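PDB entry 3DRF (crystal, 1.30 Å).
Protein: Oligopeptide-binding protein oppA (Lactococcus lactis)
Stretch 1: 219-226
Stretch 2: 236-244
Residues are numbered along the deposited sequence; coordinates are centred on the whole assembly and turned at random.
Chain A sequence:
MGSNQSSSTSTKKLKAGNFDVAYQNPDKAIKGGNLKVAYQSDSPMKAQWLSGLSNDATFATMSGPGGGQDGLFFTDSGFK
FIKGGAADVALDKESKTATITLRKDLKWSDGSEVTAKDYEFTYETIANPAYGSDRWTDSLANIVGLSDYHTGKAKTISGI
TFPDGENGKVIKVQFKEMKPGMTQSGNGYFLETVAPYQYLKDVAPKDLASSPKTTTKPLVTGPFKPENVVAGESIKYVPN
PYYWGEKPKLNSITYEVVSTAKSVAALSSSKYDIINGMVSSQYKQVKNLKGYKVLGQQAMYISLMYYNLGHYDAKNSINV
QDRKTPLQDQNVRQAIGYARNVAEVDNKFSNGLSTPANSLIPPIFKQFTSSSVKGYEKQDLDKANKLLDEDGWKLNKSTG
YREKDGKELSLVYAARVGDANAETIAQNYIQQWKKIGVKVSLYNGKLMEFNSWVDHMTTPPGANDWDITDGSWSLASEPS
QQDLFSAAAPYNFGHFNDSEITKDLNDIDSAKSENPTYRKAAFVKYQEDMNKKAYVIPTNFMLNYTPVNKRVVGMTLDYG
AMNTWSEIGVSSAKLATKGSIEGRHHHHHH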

# COMPACT_ATOMS: atom_id res chain seq x y z
N LEU A 219 -4.91 -15.78 -16.20
CA LEU A 219 -4.57 -15.05 -17.42
C LEU A 219 -4.00 -13.67 -17.08
O LEU A 219 -4.43 -13.03 -16.13
N VAL A 220 -3.06 -13.22 -17.90
CA VAL A 220 -2.44 -11.90 -17.73
C VAL A 220 -2.30 -11.22 -19.08
O VAL A 220 -2.56 -11.76 -20.12
N THR A 221 -1.89 -9.97 -18.99
CA THR A 221 -1.81 -9.10 -20.18
C THR A 221 -0.36 -8.55 -20.46
O THR A 221 -0.16 -7.91 -21.42
N GLY A 222 0.58 -8.83 -19.58
CA GLY A 222 1.89 -8.22 -19.64
C GLY A 222 2.87 -8.91 -20.61
O GLY A 222 2.54 -9.82 -21.30
N PRO A 223 4.12 -8.44 -20.61
CA PRO A 223 5.12 -8.97 -21.59
C PRO A 223 5.49 -10.43 -21.31
O PRO A 223 5.89 -11.11 -22.24
N PHE A 224 5.34 -10.89 -20.09
CA PHE A 224 5.56 -12.29 -19.71
C PHE A 224 4.26 -12.86 -19.13
O PHE A 224 3.42 -12.15 -18.66
N LYS A 225 4.12 -14.14 -19.22
CA LYS A 225 3.06 -14.88 -18.54
C LYS A 225 3.66 -15.86 -17.56
O LYS A 225 4.74 -16.37 -17.77
N PRO A 226 2.95 -16.14 -16.48
CA PRO A 226 3.42 -17.09 -15.47
C PRO A 226 3.12 -18.52 -15.92
O PRO A 226 2.03 -18.98 -15.83
N LYS A 236 7.64 -18.84 -12.47
CA LYS A 236 8.46 -18.94 -13.70
C LYS A 236 7.72 -18.22 -14.80
O LYS A 236 6.66 -18.60 -15.22
N TYR A 237 8.33 -17.17 -15.27
CA TYR A 237 7.80 -16.38 -16.35
C TYR A 237 8.45 -16.71 -17.72
O TYR A 237 9.68 -16.87 -17.83
N VAL A 238 7.61 -16.79 -18.76
CA VAL A 238 8.08 -16.93 -20.15
C VAL A 238 7.40 -15.85 -20.97
O VAL A 238 6.41 -15.28 -20.50
N PRO A 239 7.86 -15.54 -22.17
CA PRO A 239 7.22 -14.45 -22.90
C PRO A 239 5.75 -14.77 -23.22
O PRO A 239 5.40 -15.90 -23.46
N ASN A 240 4.94 -13.73 -23.17
CA ASN A 240 3.54 -13.79 -23.60
C ASN A 240 3.46 -13.43 -25.08
O ASN A 240 3.64 -12.33 -25.43
N PRO A 241 3.22 -14.43 -25.93
CA PRO A 241 3.26 -14.19 -27.38
C PRO A 241 2.18 -13.26 -27.91
O PRO A 241 2.25 -12.74 -28.98
N TYR A 242 1.16 -13.06 -27.09
CA TYR A 242 0.03 -12.16 -27.45
C TYR A 242 0.23 -10.70 -27.03
O TYR A 242 -0.58 -9.89 -27.34
N TYR A 243 1.31 -10.41 -26.37
CA TYR A 243 1.56 -9.02 -25.88
C TYR A 243 1.67 -8.09 -27.07
O TYR A 243 2.30 -8.37 -28.02
N TRP A 244 1.04 -6.93 -26.94
CA TRP A 244 0.91 -5.95 -28.03
C TRP A 244 2.18 -5.14 -28.25
O TRP A 244 2.35 -4.54 -29.24

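This contact is a short antiparallel strand pairing, extended at one end by a turn whose Asn 240 and Tyr 243 side chains grip the loop before the first strand. Lys 225 and Val 238 form the hydrogen-bonded pair: Lys 225 N donates to Val 238 O at 2.9 Å, and Val 238 N donates to Lys 225 O at 3.1 Å. Asn 240 N continues the ladder, donating to Pro 223 O at 2.9 Å.

Asn 240 points toward the first stretch with chi1 t. Its ND2 donates to Gly 222 O at 3.0 Å. Its OD1 faces its own stretch and accepts from Tyr 242 N at 3.1 Å, within the type I turn from Asn 240 to Tyr 243. The side chain thus ties the turn to the loop.

Tyr 243 also points toward the first stretch, with chi1 t. Pro 223 lies over one face of its ring, and Pro 223 CB makes a CH-pi contact 4.1 Å from the ring centroid. Thr 221 O meets the ring edge, 3.5 Å from Tyr 243 CD1.

On one face of the sheet, Lys 225 (chi1 p, then t throughout) runs extended beside Val 238 (m). Lys 225 CE lies 3.7 Å from Val 238 CG2, so the aliphatic chain does the packing. On the other face, Tyr 237 (m) sits beside Pro 226, with Tyr 237 CE1 4.4 Å from Pro 226 CB. Phe 224 (m) points sideways. Its CB reaches Tyr 237 CD1 at 3.7 Å, while its CE1 lies 4.3 Å from Pro 239 CG.

Three waters add links. One donates to both Pro 223 O and Asn 240 O. Another donates to Thr 221 O and accepts from Trp 244 NE1. A third joins Thr 221 O to Asn 240 ND2, the latter bond being weak.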

# COMPACT_ATOMS: atom_id res chain seq x y z
CB LEU A 219 -5.79 -14.87 -18.36
CG LEU A 219 -6.52 -16.17 -18.76
CD1 LEU A 219 -7.63 -15.86 -19.80
CD2 LEU A 219 -5.50 -17.19 -19.35
CB VAL A 220 -1.07 -11.98 -17.03
CG1 VAL A 220 -1.20 -12.74 -15.69
CG2 VAL A 220 -0.02 -12.70 -17.95
CB THR A 221 -2.75 -7.85 -20.05
OG1 THR A 221 -2.30 -6.98 -18.99
CG2 THR A 221 -4.22 -8.28 -19.82
CB PRO A 223 6.33 -8.00 -21.45
CG PRO A 223 6.10 -7.26 -20.13
CD PRO A 223 4.59 -7.23 -19.89
CB PHE A 224 6.68 -12.43 -18.65
CG PHE A 224 8.07 -12.04 -19.15
CD1 PHE A 224 8.95 -13.01 -19.59
CD2 PHE A 224 8.45 -10.72 -19.23
CE1 PHE A 224 10.19 -12.67 -20.10
CE2 PHE A 224 9.71 -10.34 -19.74
CZ PHE A 224 10.59 -11.33 -20.16
CB LYS A 225 2.18 -15.60 -19.57
CG LYS A 225 2.91 -16.65 -20.39
CD LYS A 225 1.98 -17.35 -21.41
CE LYS A 225 2.75 -18.48 -22.11
NZ LYS A 225 1.85 -19.27 -22.99
CB PRO A 226 2.57 -16.71 -14.22
CG PRO A 226 1.26 -16.17 -14.76
CD PRO A 226 1.66 -15.48 -16.08
CB LYS A 236 8.76 -20.40 -14.17
CG LYS A 236 9.89 -20.42 -15.30
CD LYS A 236 10.04 -21.70 -16.08
CE LYS A 236 10.81 -21.46 -17.41
NZ LYS A 236 10.38 -22.25 -18.60
CB TYR A 237 8.10 -14.94 -16.06
CG TYR A 237 7.25 -14.22 -15.03
CD1 TYR A 237 5.93 -13.87 -15.32
CD2 TYR A 237 7.78 -13.77 -13.83
CE1 TYR A 237 5.16 -13.11 -14.39
CE2 TYR A 237 7.02 -13.04 -12.93
CZ TYR A 237 5.72 -12.73 -13.23
OH TYR A 237 4.95 -11.96 -12.41
CB VAL A 238 7.73 -18.36 -20.74
CG1 VAL A 238 8.38 -19.42 -19.84
CG2 VAL A 238 6.21 -18.56 -20.82
CB PRO A 239 8.03 -14.40 -24.20
CG PRO A 239 9.44 -14.84 -23.76
CD PRO A 239 9.11 -16.00 -22.84
CB ASN A 240 2.71 -12.79 -22.74
CG ASN A 240 1.31 -12.59 -23.27
OD1 ASN A 240 0.81 -13.34 -24.06
ND2 ASN A 240 0.67 -11.58 -22.78
CB PRO A 241 3.09 -15.62 -27.99
CG PRO A 241 2.39 -16.34 -27.01
CD PRO A 241 2.88 -15.83 -25.64
CB TYR A 242 -1.28 -12.72 -26.88
CG TYR A 242 -1.63 -14.12 -27.40
CD1 TYR A 242 -2.06 -14.31 -28.72
CD2 TYR A 242 -1.54 -15.23 -26.57
CE1 TYR A 242 -2.34 -15.56 -29.19
CE2 TYR A 242 -1.87 -16.48 -27.04
CZ TYR A 242 -2.27 -16.61 -28.35
OH TYR A 242 -2.61 -17.83 -28.85
CB TYR A 243 2.90 -9.00 -25.11
CG TYR A 243 3.25 -7.64 -24.51
CD1 TYR A 243 2.38 -6.99 -23.59
CD2 TYR A 243 4.44 -7.00 -24.86
CE1 TYR A 243 2.70 -5.75 -23.08
CE2 TYR A 243 4.75 -5.74 -24.34
CZ TYR A 243 3.88 -5.14 -23.47
OH TYR A 243 4.21 -3.88 -22.96
CB TRP A 244 -0.29 -5.01 -27.70
CG TRP A 244 -0.11 -4.29 -26.35
CD1 TRP A 244 -0.55 -4.73 -25.17
CD2 TRP A 244 0.67 -3.11 -26.08
NE1 TRP A 244 -0.13 -3.90 -24.18
CE2 TRP A 244 0.64 -2.90 -24.71
CE3 TRP A 244 1.38 -2.21 -26.89
CZ2 TRP A 244 1.27 -1.83 -24.11
CZ3 TRP A 244 2.05 -1.16 -26.29
CH2 TRP A 244 1.99 -0.97 -24.91
O HOH W 1 -1.14 -9.33 -23.60
O HOH W 2 -0.49 -4.98 -21.48
O HOH W 3 5.94 -10.86 -25.07